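Local structure of 2-hydroxyisobutanoyl-CoA mutase large subunit (Aquincola tertiaricarbonis, 4R3U) at residues V208-Y216 with I226-I236; K245-H256 with P294-S302. The protein catalyses, with its small cobalamin-binding partner subunit, the interconversion of 2-hydroxyisobutyryl-CoA and (S)-3-hydroxybutyryl-CoA. All coordinates share one frame; numbering follows the deposited sequence.

Contact 1: V208-Y216 with I226-I236. With 3KK (S-{(3R,5R,9R)-1-[(2R,3S,4R,5R)-5-(6-amino-9H-purin-9-yl)-4-hydroxy-3-(phosphonooxy)tetrahydrofuran-2-yl]-3,5,9-trihydroxy-8,8-dimethyl-3,5-dioxido-10,14-dioxo-2,4,6-trioxa-11,15-diaza-3lambda~5~,5lambda~5~-diphosphaheptadecan-17-yl} 2-hydroxy-2-methylpropanethioate), chain F.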
loop_
_atom_site.group_PDB
_atom_site.type_symbol
_atom_site.label_atom_id
_atom_site.label_comp_id
_atom_site.label_asym_id
_atom_site.label_seq_id
_atom_site.Cartn_x
_atom_site.Cartn_y
_atom_site.Cartn_z
ATOM N N VAL A 208 -22.091 4.820 19.676
ATOM C CA VAL A 208 -23.035 3.741 19.371
ATOM C C VAL A 208 -23.423 4.061 17.927
ATOM O O VAL A 208 -23.631 5.239 17.602
ATOM C CB VAL A 208 -24.247 3.618 20.315
ATOM C CG1 VAL A 208 -23.848 2.934 21.619
ATOM C CG2 VAL A 208 -24.909 4.979 20.582
ATOM N N GLN A 209 -23.356 3.067 17.029
ATOM C CA GLN A 209 -23.673 3.274 15.602
ATOM C C GLN A 209 -25.100 3.829 15.434
ATOM O O GLN A 209 -25.282 4.825 14.729
ATOM C CB GLN A 209 -23.444 1.992 14.780
ATOM C CG GLN A 209 -23.448 2.244 13.287
ATOM C CD GLN A 209 -22.806 1.118 12.548
ATOM O OE1 GLN A 209 -23.466 0.147 12.136
ATOM N NE2 GLN A 209 -21.487 1.197 12.434
ATOM N N ALA A 210 -26.086 3.201 16.109
ATOM C CA ALA A 210 -27.495 3.621 16.222
ATOM C C ALA A 210 -28.347 3.894 14.955
ATOM O O ALA A 210 -29.565 3.721 14.999
ATOM C CB ALA A 210 -27.622 4.759 17.226
ATOM N N ASP A 211 -27.726 4.333 13.855
ATOM C CA ASP A 211 -28.393 4.653 12.574
ATOM C C ASP A 211 -29.251 3.513 12.064
ATOM O O ASP A 211 -28.743 2.557 11.491
ATOM C CB ASP A 211 -27.362 5.082 11.489
ATOM C CG ASP A 211 -27.924 5.513 10.146
ATOM O OD1 ASP A 211 -29.169 5.421 9.947
ATOM O OD2 ASP A 211 -27.129 5.906 9.283
ATOM N N ILE A 212 -30.558 3.655 12.246
ATOM C CA ILE A 212 -31.539 2.652 11.819
ATOM C C ILE A 212 -31.968 2.769 10.351
ATOM O O ILE A 212 -32.277 1.765 9.726
ATOM C CB ILE A 212 -32.716 2.556 12.812
ATOM C CG1 ILE A 212 -33.398 1.189 12.760
ATOM C CG2 ILE A 212 -33.710 3.735 12.669
ATOM C CD1 ILE A 212 -32.663 0.091 13.460
ATOM N N LEU A 213 -31.948 3.965 9.789
ATOM C CA LEU A 213 -32.343 4.164 8.393
ATOM C C LEU A 213 -31.494 3.329 7.428
ATOM O O LEU A 213 -32.037 2.669 6.529
ATOM C CB LEU A 213 -32.428 5.672 8.035
ATOM C CG LEU A 213 -33.452 6.515 8.900
ATOM C CD1 LEU A 213 -33.325 7.988 8.662
ATOM C CD2 LEU A 213 -34.881 6.085 8.695
ATOM N N LYS A 214 -30.194 3.222 7.719
ATOM C CA LYS A 214 -29.274 2.445 6.908
ATOM C C LYS A 214 -29.464 0.950 7.109
ATOM O O LYS A 214 -29.003 0.169 6.290
ATOM C CB LYS A 214 -27.816 2.906 7.142
ATOM C CG LYS A 214 -27.237 2.617 8.511
ATOM C CD LYS A 214 -26.448 1.323 8.577
ATOM C CE LYS A 214 -25.663 1.275 9.867
ATOM N NZ LYS A 214 -26.510 1.014 11.078
ATOM N N GLU A 215 -30.123 0.548 8.217
ATOM C CA GLU A 215 -30.444 -0.854 8.535
ATOM C C GLU A 215 -31.555 -1.333 7.609
ATOM O O GLU A 215 -31.448 -2.415 7.045
ATOM C CB GLU A 215 -30.853 -0.995 10.009
ATOM C CG GLU A 215 -29.686 -0.829 10.993
ATOM C CD GLU A 215 -28.533 -1.787 10.779
ATOM O OE1 GLU A 215 -28.786 -2.926 10.344
ATOM O OE2 GLU A 215 -27.368 -1.371 10.945
ATOM N N TYR A 216 -32.588 -0.489 7.393
ATOM C CA TYR A 216 -33.679 -0.812 6.461
ATOM C C TYR A 216 -33.161 -0.839 5.021
ATOM O O TYR A 216 -33.538 -1.702 4.228
ATOM C CB TYR A 216 -34.851 0.179 6.607
ATOM C CG TYR A 216 -35.492 0.148 7.976
ATOM C CD1 TYR A 216 -36.217 -0.961 8.406
ATOM C CD2 TYR A 216 -35.391 1.234 8.839
ATOM C CE1 TYR A 216 -36.788 -1.003 9.682
ATOM C CE2 TYR A 216 -35.968 1.208 10.111
ATOM C CZ TYR A 216 -36.655 0.083 10.534
ATOM O OH TYR A 216 -37.210 0.050 11.794
ATOM N N ILE A 226 -40.252 1.350 11.268
ATOM C CA ILE A 226 -39.463 2.570 11.035
ATOM C C ILE A 226 -39.705 3.710 12.041
ATOM O O ILE A 226 -38.743 4.163 12.672
ATOM C CB ILE A 226 -39.581 3.046 9.562
ATOM C CG1 ILE A 226 -39.363 1.871 8.566
ATOM C CG2 ILE A 226 -38.614 4.200 9.307
ATOM C CD1 ILE A 226 -39.497 2.200 7.152
ATOM N N ALA A 227 -40.979 4.153 12.197
ATOM C CA ALA A 227 -41.369 5.263 13.076
ATOM C C ALA A 227 -40.902 5.148 14.541
ATOM O O ALA A 227 -40.143 6.031 14.963
ATOM C CB ALA A 227 -42.860 5.541 12.978
ATOM N N PRO A 228 -41.271 4.085 15.326
ATOM C CA PRO A 228 -40.767 4.000 16.707
ATOM C C PRO A 228 -39.255 3.864 16.790
ATOM O O PRO A 228 -38.658 4.360 17.745
ATOM C CB PRO A 228 -41.486 2.778 17.278
ATOM C CG PRO A 228 -41.946 2.000 16.139
ATOM C CD PRO A 228 -42.189 2.956 15.028
ATOM N N SER A 229 -38.637 3.235 15.779
ATOM C CA SER A 229 -37.189 3.019 15.698
ATOM C C SER A 229 -36.391 4.322 15.488
ATOM O O SER A 229 -35.236 4.424 15.939
ATOM C CB SER A 229 -36.862 2.039 14.588
ATOM O OG SER A 229 -37.421 0.778 14.878
ATOM N N VAL A 230 -37.001 5.303 14.778
ATOM C CA VAL A 230 -36.379 6.608 14.515
ATOM C C VAL A 230 -36.462 7.435 15.798
ATOM O O VAL A 230 -35.489 8.126 16.174
ATOM C CB VAL A 230 -36.974 7.286 13.255
ATOM C CG1 VAL A 230 -36.551 8.753 13.142
ATOM C CG2 VAL A 230 -36.567 6.513 12.000
ATOM N N ARG A 231 -37.592 7.285 16.511
ATOM C CA ARG A 231 -37.819 7.935 17.797
ATOM C C ARG A 231 -36.719 7.487 18.822
ATOM O O ARG A 231 -36.262 8.300 19.625
ATOM C CB ARG A 231 -39.264 7.631 18.282
ATOM C CG ARG A 231 -39.588 8.074 19.705
ATOM C CD ARG A 231 -39.319 6.974 20.712
ATOM N NE ARG A 231 -39.466 7.451 22.090
ATOM C CZ ARG A 231 -40.590 7.381 22.798
ATOM N NH1 ARG A 231 -41.688 6.850 22.269
ATOM N NH2 ARG A 231 -40.623 7.834 24.042
ATOM N N ILE A 232 -36.280 6.211 18.766
ATOM C CA ILE A 232 -35.226 5.726 19.650
ATOM C C ILE A 232 -33.923 6.470 19.309
ATOM O O ILE A 232 -33.298 7.032 20.223
ATOM C CB ILE A 232 -35.078 4.172 19.669
ATOM C CG1 ILE A 232 -36.323 3.482 20.236
ATOM C CG2 ILE A 232 -33.856 3.757 20.498
ATOM C CD1 ILE A 232 -36.528 2.065 19.745
ATOM N N VAL A 233 -33.550 6.534 17.998
ATOM C CA VAL A 233 -32.364 7.273 17.536
ATOM C C VAL A 233 -32.419 8.719 18.054
ATOM O O VAL A 233 -31.433 9.242 18.577
ATOM C CB VAL A 233 -32.180 7.205 16.001
ATOM C CG1 VAL A 233 -30.900 7.911 15.573
ATOM C CG2 VAL A 233 -32.158 5.751 15.526
ATOM N N ARG A 234 -33.600 9.325 17.966
ATOM C CA ARG A 234 -33.867 10.685 18.423
ATOM C C ARG A 234 -33.620 10.766 19.927
ATOM O O ARG A 234 -32.883 11.639 20.370
ATOM C CB ARG A 234 -35.309 11.041 18.053
ATOM C CG ARG A 234 -35.723 12.479 18.253
ATOM C CD ARG A 234 -37.207 12.523 18.573
ATOM N NE ARG A 234 -37.498 11.845 19.839
ATOM C CZ ARG A 234 -38.702 11.724 20.380
ATOM N NH1 ARG A 234 -38.857 11.089 21.529
ATOM N NH2 ARG A 234 -39.763 12.232 19.776
ATOM N N ASP A 235 -34.173 9.831 20.706
ATOM C CA ASP A 235 -33.940 9.774 22.160
ATOM C C ASP A 235 -32.453 9.582 22.512
ATOM O O ASP A 235 -31.964 10.154 23.488
ATOM C CB ASP A 235 -34.772 8.664 22.798
ATOM C CG ASP A 235 -36.252 8.915 22.843
ATOM O OD1 ASP A 235 -36.709 9.912 22.249
ATOM O OD2 ASP A 235 -36.961 8.096 23.440
ATOM N N ILE A 236 -31.743 8.792 21.707
ATOM C CA ILE A 236 -30.308 8.598 21.917
ATOM C C ILE A 236 -29.622 9.946 21.707
ATOM O O ILE A 236 -28.837 10.371 22.557
ATOM C CB ILE A 236 -29.708 7.474 21.022
ATOM C CG1 ILE A 236 -30.268 6.095 21.412
ATOM C CG2 ILE A 236 -28.182 7.492 21.073
ATOM C CD1 ILE A 236 -30.025 4.980 20.301
HETATM C C4 3KK F . -20.582 -4.345 10.946
HETATM C C3 3KK F . -19.235 -3.643 10.809
HETATM C C2 3KK F . -18.783 -3.646 9.350
HETATM O O3 3KK F . -18.297 -4.369 11.586
HETATM C C1 3KK F . -19.274 -2.196 11.319
HETATM O O1 3KK F . -20.223 -1.441 11.096
HETATM S S1P 3KK F . -17.838 -1.746 12.235
HETATM C C2P 3KK F . -18.182 -0.036 12.737
HETATM C C3P 3KK F . -17.182 0.414 13.772
HETATM N N4P 3KK F . -17.442 1.816 14.068
HETATM C C5P 3KK F . -16.501 2.627 14.562
HETATM O O5P 3KK F . -15.347 2.277 14.828
HETATM C C6P 3KK F . -17.000 4.059 14.775
HETATM C C7P 3KK F . -15.962 4.937 15.460
HETATM N N8P 3KK F . -16.448 6.319 15.550
HETATM C C9P 3KK F . -15.799 7.236 16.284
HETATM O O9P 3KK F . -14.790 6.968 16.938
HETATM C CAP 3KK F . -16.461 8.643 16.362
HETATM O OAP 3KK F . -17.901 8.563 16.400
HETATM C CBP 3KK F . -15.899 9.733 15.388
HETATM C CDP 3KK F . -16.484 11.107 15.749
HETATM C CEP 3KK F . -16.268 9.434 13.931
HETATM C CCP 3KK F . -14.366 9.861 15.514
HETATM O O6A 3KK F . -14.033 10.046 16.902
HETATM P P2A 3KK F . -12.595 9.826 17.525
HETATM O O4A 3KK F . -12.002 8.593 16.986
HETATM O O5A 3KK F . -12.726 9.969 18.995
HETATM O O3A 3KK F . -11.797 11.081 16.873
HETATM P P1A 3KK F . -12.030 12.679 17.174
HETATM O O1A 3KK F . -13.349 12.958 17.802
HETATM O O2A 3KK F . -11.676 13.405 15.943
HETATM O O5B 3KK F . -10.809 12.858 18.237
HETATM C C5B 3KK F . -10.961 12.703 19.665
HETATM C C4B 3KK F . -10.639 14.030 20.378
HETATM O O4B 3KK F . -9.401 14.626 19.884
HETATM C C3B 3KK F . -11.741 15.059 20.149
HETATM O O3B 3KK F . -11.903 15.821 21.370
HETATM P P3B 3KK F . -13.211 15.720 22.313
HETATM O O8A 3KK F . -14.296 16.144 21.400
HETATM O O7A 3KK F . -13.217 14.301 22.724
HETATM O O9A 3KK F . -12.876 16.676 23.396
HETATM C C2B 3KK F . -11.185 15.930 19.037
HETATM O O2B 3KK F . -11.737 17.251 19.063
HETATM C C1B 3KK F . -9.701 15.934 19.349
HETATM N N9A 3KK F . -8.863 16.158 18.134
HETATM C C8A 3KK F . -8.733 15.390 17.054
HETATM N N7A 3KK F . -7.885 15.985 16.220
HETATM C C5A 3KK F . -7.463 17.120 16.789
HETATM C C4A 3KK F . -8.072 17.220 17.988
HETATM N N3A 3KK F . -7.843 18.276 18.811
HETATM C C2A 3KK F . -6.940 19.295 18.432
HETATM N N1A 3KK F . -6.319 19.144 17.161
HETATM C C6A 3KK F . -6.607 18.082 16.380
HETATM N N6A 3KK F . -6.036 17.932 15.184
#
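Ala-210 takes a positive phi of 54°, rare for a non-glycine residue, and in this turn both its carbonyl oxygen and its methyl press on helix 226-236: its O lies 3.3 Å from Val-233 CG2, and its CB meets Ile-236 CD1. Further along, Ile-212 lays CG2 across the same Val-233 methyl and beside Val-230 CG2, while Leu-213 brings CD2 at about a right angle onto Val-230 CG2, 3.7 Å away. Tyr-216 closes the interface. Its ring carries Ile-226 CG1 over the centre of one face, a CH-pi contact 3.8 Å from the centroid and only 12° off the normal, and its OH is hydrogen-bonded to Tyr-224 O. An alanine here is likely to leave Ile-226 without the ring beneath it and Tyr-224 O without its phenol donor. The segments belong to one beta-alpha step of the TIM barrel: the chain leaves strand 206-208, turns beside the substrate, runs through the short helix 213-219 and returns along helix 226-243. On the barrel side of the turn, Gln-209, its CG anti to the backbone N (chi1 -167°), extends NE2 to within 3.2 Å of the thioester oxygen O1 of 3KK in a nearly straight hydrogen bond. Behind it, Lys-214 NZ donates to Asp-211 O and forms a salt bridge with Glu-215 OE2, while Asp-211 OD1 accepts a capping bond from Lys-214 N.

Contact 2: K245-H256 with P294-S302. With 3HC (3-hydroxybutanoyl-coenzyme A), chain E.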
loop_
_atom_site.group_PDB
_atom_site.type_symbol
_atom_site.label_atom_id
_atom_site.label_comp_id
_atom_site.label_asym_id
_atom_site.label_seq_id
_atom_site.Cartn_x
_atom_site.Cartn_y
_atom_site.Cartn_z
ATOM N N LYS A 245 -21.528 15.127 27.032
ATOM C CA LYS A 245 -20.752 16.129 26.303
ATOM C C LYS A 245 -19.703 15.614 25.306
ATOM O O LYS A 245 -19.572 16.195 24.223
ATOM C CB LYS A 245 -20.136 17.167 27.264
ATOM C CG LYS A 245 -21.166 18.149 27.834
ATOM C CD LYS A 245 -20.504 19.416 28.416
ATOM C CE LYS A 245 -20.211 19.335 29.905
ATOM N NZ LYS A 245 -20.101 20.678 30.534
ATOM N N ARG A 246 -18.947 14.557 25.670
ATOM C CA ARG A 246 -17.885 14.019 24.813
ATOM C C ARG A 246 -18.288 12.770 23.998
ATOM O O ARG A 246 -17.465 12.213 23.257
ATOM C CB ARG A 246 -16.613 13.773 25.628
ATOM C CG ARG A 246 -15.836 15.028 25.882
ATOM C CD ARG A 246 -14.505 14.747 26.521
ATOM N NE ARG A 246 -13.526 14.309 25.537
ATOM C CZ ARG A 246 -12.753 13.239 25.682
ATOM N NH1 ARG A 246 -12.822 12.508 26.790
ATOM N NH2 ARG A 246 -11.907 12.888 24.719
ATOM N N TYR A 247 -19.564 12.350 24.116
ATOM C CA TYR A 247 -20.114 11.175 23.432
ATOM C C TYR A 247 -20.724 11.468 22.046
ATOM O O TYR A 247 -21.391 12.493 21.861
ATOM C CB TYR A 247 -21.131 10.446 24.327
ATOM C CG TYR A 247 -21.249 8.976 24.018
ATOM C CD1 TYR A 247 -20.402 8.050 24.613
ATOM C CD2 TYR A 247 -22.207 8.504 23.122
ATOM C CE1 TYR A 247 -20.511 6.689 24.339
ATOM C CE2 TYR A 247 -22.318 7.145 22.830
ATOM C CZ TYR A 247 -21.465 6.241 23.439
ATOM O OH TYR A 247 -21.574 4.902 23.155
ATOM N N ASN A 248 -20.503 10.533 21.097
ATOM C CA ASN A 248 -21.022 10.567 19.732
ATOM C C ASN A 248 -22.239 9.632 19.666
ATOM O O ASN A 248 -22.060 8.416 19.665
ATOM C CB ASN A 248 -19.932 10.165 18.746
ATOM C CG ASN A 248 -18.712 11.031 18.852
ATOM O OD1 ASN A 248 -18.766 12.218 18.569
ATOM N ND2 ASN A 248 -17.596 10.467 19.295
ATOM N N PRO A 249 -23.489 10.177 19.714
ATOM C CA PRO A 249 -24.672 9.297 19.772
ATOM C C PRO A 249 -24.998 8.476 18.516
ATOM O O PRO A 249 -25.871 7.615 18.584
ATOM C CB PRO A 249 -25.819 10.268 20.117
ATOM C CG PRO A 249 -25.380 11.556 19.565
ATOM C CD PRO A 249 -23.888 11.607 19.761
ATOM N N ILE A 250 -24.362 8.764 17.387
ATOM C CA ILE A 250 -24.644 8.106 16.113
ATOM C C ILE A 250 -23.452 8.255 15.189
ATOM O O ILE A 250 -22.665 9.186 15.301
ATOM C CB ILE A 250 -25.916 8.760 15.473
ATOM C CG1 ILE A 250 -26.448 7.955 14.258
ATOM C CG2 ILE A 250 -25.691 10.281 15.136
ATOM C CD1 ILE A 250 -27.823 8.414 13.698
ATOM N N ASN A 251 -23.369 7.347 14.255
ATOM C CA ASN A 251 -22.500 7.307 13.118
ATOM C C ASN A 251 -23.488 7.041 12.010
ATOM O O ASN A 251 -23.976 5.896 11.882
ATOM C CB ASN A 251 -21.491 6.154 13.208
ATOM C CG ASN A 251 -20.134 6.553 13.706
ATOM O OD1 ASN A 251 -19.879 7.657 14.199
ATOM N ND2 ASN A 251 -19.237 5.644 13.616
ATOM N N ILE A 252 -23.891 8.131 11.291
ATOM C CA ILE A 252 -24.768 8.071 10.115
ATOM C C ILE A 252 -23.865 7.403 9.070
ATOM O O ILE A 252 -22.823 7.950 8.714
ATOM C CB ILE A 252 -25.311 9.466 9.708
ATOM C CG1 ILE A 252 -25.977 10.161 10.911
ATOM C CG2 ILE A 252 -26.292 9.352 8.537
ATOM C CD1 ILE A 252 -26.005 11.691 10.893
ATOM N N SER A 253 -24.206 6.174 8.691
ATOM C CA SER A 253 -23.337 5.299 7.905
ATOM C C SER A 253 -23.572 5.095 6.414
ATOM O O SER A 253 -24.687 4.858 5.966
ATOM C CB SER A 253 -23.171 3.948 8.601
ATOM O OG SER A 253 -23.133 4.049 10.016
ATOM N N GLY A 254 -22.475 5.095 5.679
ATOM C CA GLY A 254 -22.462 4.826 4.246
ATOM C C GLY A 254 -21.788 3.500 3.938
ATOM O O GLY A 254 -22.117 2.859 2.933
ATOM N N TYR A 255 -20.876 3.069 4.851
ATOM C CA TYR A 255 -20.139 1.822 4.739
ATOM C C TYR A 255 -20.997 0.620 4.266
ATOM O O TYR A 255 -20.654 -0.059 3.288
ATOM C CB TYR A 255 -19.408 1.490 6.066
ATOM C CG TYR A 255 -18.546 0.240 5.968
ATOM C CD1 TYR A 255 -17.253 0.297 5.446
ATOM C CD2 TYR A 255 -19.053 -1.011 6.323
ATOM C CE1 TYR A 255 -16.493 -0.858 5.259
ATOM C CE2 TYR A 255 -18.297 -2.173 6.152
ATOM C CZ TYR A 255 -17.017 -2.094 5.617
ATOM O OH TYR A 255 -16.260 -3.237 5.452
ATOM N N HIS A 256 -22.091 0.361 4.989
ATOM C CA HIS A 256 -23.000 -0.753 4.769
ATOM C C HIS A 256 -23.741 -0.624 3.467
ATOM O O HIS A 256 -24.035 -1.645 2.849
ATOM C CB HIS A 256 -23.957 -0.887 5.952
ATOM C CG HIS A 256 -23.278 -0.684 7.273
ATOM N ND1 HIS A 256 -23.127 0.591 7.823
ATOM C CD2 HIS A 256 -22.701 -1.587 8.098
ATOM C CE1 HIS A 256 -22.486 0.409 8.965
ATOM N NE2 HIS A 256 -22.215 -0.882 9.177
ATOM N N PRO A 294 -22.973 19.544 16.332
ATOM C CA PRO A 294 -21.516 19.392 16.540
ATOM C C PRO A 294 -21.061 17.968 16.892
ATOM O O PRO A 294 -19.953 17.576 16.525
ATOM C CB PRO A 294 -21.225 20.355 17.695
ATOM C CG PRO A 294 -22.304 21.351 17.650
ATOM C CD PRO A 294 -23.514 20.605 17.208
ATOM N N ARG A 295 -21.944 17.199 17.575
ATOM C CA ARG A 295 -21.725 15.828 18.038
ATOM C C ARG A 295 -22.185 14.706 17.092
ATOM O O ARG A 295 -21.907 13.525 17.351
ATOM C CB ARG A 295 -22.270 15.633 19.455
ATOM C CG ARG A 295 -21.300 16.083 20.550
ATOM C CD ARG A 295 -20.157 15.095 20.705
ATOM N NE ARG A 295 -19.004 15.732 21.319
ATOM C CZ ARG A 295 -17.762 15.278 21.249
ATOM N NH1 ARG A 295 -16.781 15.932 21.842
ATOM N NH2 ARG A 295 -17.496 14.159 20.594
ATOM N N LEU A 296 -22.843 15.069 15.967
ATOM C CA LEU A 296 -23.223 14.087 14.956
ATOM C C LEU A 296 -21.923 13.623 14.306
ATOM O O LEU A 296 -20.944 14.379 14.256
ATOM C CB LEU A 296 -24.140 14.707 13.876
ATOM C CG LEU A 296 -25.552 15.133 14.278
ATOM C CD1 LEU A 296 -26.190 15.962 13.177
ATOM C CD2 LEU A 296 -26.421 13.925 14.607
ATOM N N ALA A 297 -21.904 12.388 13.819
ATOM C CA ALA A 297 -20.736 11.788 13.172
ATOM C C ALA A 297 -21.206 10.794 12.122
ATOM O O ALA A 297 -22.388 10.408 12.094
ATOM C CB ALA A 297 -19.833 11.112 14.207
ATOM N N PHE A 298 -20.285 10.407 11.243
ATOM C CA PHE A 298 -20.532 9.520 10.098
ATOM C C PHE A 298 -19.565 8.343 10.041
ATOM O O PHE A 298 -18.565 8.302 10.767
ATOM C CB PHE A 298 -20.441 10.341 8.798
ATOM C CG PHE A 298 -21.478 11.424 8.705
ATOM C CD1 PHE A 298 -21.288 12.651 9.340
ATOM C CD2 PHE A 298 -22.666 11.209 8.024
ATOM C CE1 PHE A 298 -22.279 13.632 9.304
ATOM C CE2 PHE A 298 -23.648 12.208 7.968
ATOM C CZ PHE A 298 -23.450 13.403 8.616
ATOM N N PHE A 299 -19.881 7.382 9.178
ATOM C CA PHE A 299 -19.056 6.200 8.954
ATOM C C PHE A 299 -19.092 5.862 7.469
ATOM O O PHE A 299 -20.150 5.566 6.908
ATOM C CB PHE A 299 -19.525 5.027 9.857
ATOM C CG PHE A 299 -18.973 3.642 9.575
ATOM C CD1 PHE A 299 -17.645 3.462 9.193
ATOM C CD2 PHE A 299 -19.758 2.518 9.768
ATOM C CE1 PHE A 299 -17.134 2.191 8.962
ATOM C CE2 PHE A 299 -19.236 1.233 9.555
ATOM C CZ PHE A 299 -17.918 1.076 9.179
ATOM N N PHE A 300 -17.929 5.938 6.824
ATOM C CA PHE A 300 -17.796 5.650 5.385
ATOM C C PHE A 300 -16.754 4.571 5.085
ATOM O O PHE A 300 -15.869 4.315 5.890
ATOM C CB PHE A 300 -17.493 6.946 4.600
ATOM C CG PHE A 300 -18.613 7.955 4.700
ATOM C CD1 PHE A 300 -19.851 7.713 4.096
ATOM C CD2 PHE A 300 -18.451 9.131 5.435
ATOM C CE1 PHE A 300 -20.895 8.632 4.218
ATOM C CE2 PHE A 300 -19.490 10.052 5.541
ATOM C CZ PHE A 300 -20.711 9.794 4.947
ATOM N N VAL A 301 -16.868 3.954 3.926
ATOM C CA VAL A 301 -15.896 2.975 3.445
ATOM C C VAL A 301 -14.776 3.752 2.712
ATOM O O VAL A 301 -14.990 4.889 2.256
ATOM C CB VAL A 301 -16.574 1.927 2.469
ATOM C CG1 VAL A 301 -16.989 2.568 1.143
ATOM C CG2 VAL A 301 -15.685 0.724 2.225
ATOM N N SER A 302 -13.617 3.112 2.563
ATOM C CA SER A 302 -12.543 3.574 1.708
ATOM C C SER A 302 -12.439 2.441 0.708
ATOM O O SER A 302 -11.916 1.357 1.020
ATOM C CB SER A 302 -11.238 3.747 2.464
ATOM O OG SER A 302 -10.268 4.178 1.526
HETATM N N1A 3HC E . -6.309 19.129 17.133
HETATM C C2A 3HC E . -6.931 19.331 18.462
HETATM N N3A 3HC E . -7.862 18.250 18.809
HETATM C C4A 3HC E . -8.079 17.204 17.976
HETATM C C5A 3HC E . -7.469 17.106 16.776
HETATM C C6A 3HC E . -6.616 18.070 16.363
HETATM N N6A 3HC E . -6.046 17.921 15.168
HETATM N N7A 3HC E . -7.883 15.968 16.212
HETATM C C8A 3HC E . -8.726 15.370 17.049
HETATM N N9A 3HC E . -8.871 16.144 18.120
HETATM C C1B 3HC E . -9.707 15.920 19.339
HETATM C C2B 3HC E . -11.191 15.913 19.035
HETATM O O2B 3HC E . -11.744 17.233 19.062
HETATM C C3B 3HC E . -11.739 15.041 20.152
HETATM O O3B 3HC E . -11.896 15.804 21.373
HETATM P P3B 3HC E . -13.204 15.712 22.316
HETATM O O7A 3HC E . -13.222 14.292 22.724
HETATM O O8A 3HC E . -12.861 16.664 23.401
HETATM O O9A 3HC E . -14.286 16.148 21.404
HETATM C C4B 3HC E . -10.634 14.014 20.374
HETATM O O4B 3HC E . -9.399 14.615 19.879
HETATM C C5B 3HC E . -10.956 12.688 19.662
HETATM O O5B 3HC E . -10.799 12.841 18.234
HETATM P P1A 3HC E . -12.018 12.672 17.167
HETATM O O1A 3HC E . -13.338 12.956 17.793
HETATM O O2A 3HC E . -11.656 13.402 15.940
HETATM O O3A 3HC E . -11.794 11.075 16.860
HETATM P P2A 3HC E . -12.593 9.820 17.513
HETATM O O4A 3HC E . -12.003 8.586 16.973
HETATM O O5A 3HC E . -12.723 9.964 18.983
HETATM O O6A 3HC E . -14.031 10.042 16.892
HETATM C CBP 3HC E . -15.903 9.730 15.385
HETATM C CCP 3HC E . -14.369 9.852 15.507
HETATM C CDP 3HC E . -16.482 11.105 15.746
HETATM C CEP 3HC E . -16.276 9.432 13.928
HETATM C CAP 3HC E . -16.466 8.642 16.360
HETATM O OAP 3HC E . -17.908 8.564 16.396
HETATM C C9P 3HC E . -15.806 7.235 16.289
HETATM O O9P 3HC E . -14.803 6.966 16.952
HETATM N N8P 3HC E . -16.447 6.318 15.547
HETATM C C7P 3HC E . -15.959 4.936 15.460
HETATM C C6P 3HC E . -16.993 4.053 14.776
HETATM C C5P 3HC E . -16.489 2.622 14.567
HETATM O O5P 3HC E . -15.334 2.277 14.831
HETATM N N4P 3HC E . -17.428 1.805 14.078
HETATM C C3P 3HC E . -17.163 0.404 13.781
HETATM C C2P 3HC E . -18.159 -0.037 12.742
HETATM S S1P 3HC E . -17.867 -1.753 12.215
HETATM C C1 3HC E . -19.249 -1.875 11.067
HETATM O O1 3HC E . -20.369 -1.422 11.296
HETATM C C2 3HC E . -18.949 -2.509 9.697
HETATM C C3 3HC E . -18.881 -4.037 9.764
HETATM O O3 3HC E . -17.891 -4.424 10.710
HETATM C C4 3HC E . -20.244 -4.643 10.133
HETATM O O HOH W 1 -15.556 12.392 19.196
#
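The Phe-299 ring has Tyr-255 CB over one face, 3.5 Å from its centroid, and the acyl C2 of 3HC and Ser-253 OG at its edge. Tyr-255, its CG anti to the backbone N (chi1 -176°), reaches across to Phe-299; the two rings are within 10° of parallel but slid apart, and Tyr-255 CD1 lies 3.5 Å from Val-301 CB. His-256 stands at 78° to Phe-299, CE1 being 3.4 Å from Phe-299 CE2; Tyr-255 CD2 lies over one face of the imidazole, and at the imidazole edge NE2 donates to the thioester O1 of 3HC at 2.9 Å. The Arg-295 guanidinium has Arg-246 O over one face, and at its edge Asn-248 OD1, 3.1 Å from NH2, a water and the 3HC phosphate oxygen O9A. Asn-248 OD1 also accepts from Arg-339. Arg-246 presents its own edge, NE and NH2, to the same phosphate, whose negative charge would offset the two nearby cations. Between these ends the backbones run parallel, bonded from Ile-252 N to Ala-297 O and from Gly-254 N to Phe-299 O at 2.7 Å. These are neighbouring strands of the TIM barrel, which, as in methylmalonyl-CoA mutase, is threaded by the CoA chain from the 3'-phosphate to the acyl group near cobalamin.

Contact 1 and contact 2, their centres 13 Å apart, follow one another along the chain, helix 226-243 of the first leading into strand 247-248 of the second. They also meet in space. Asp-211 OD2 lies 3.0 Å from Ser-253 N and Gln-209 O lies 3.2 Å from Asn-251 N, both probable hydrogen bonds that tie the turn after strand 206-208 to segment 245-256. Lys-214 CE packs 3.3 Å from His-256 ND1. Gln-209 and His-256, one from each contact, converge on the thioester oxygen of the bound acyl-CoA. Arg-246 and Arg-295 of contact 2 hold its distant 3'-phosphate. Val-233 and Ile-236 of contact 1 pack behind on Ile-250 and Pro-249.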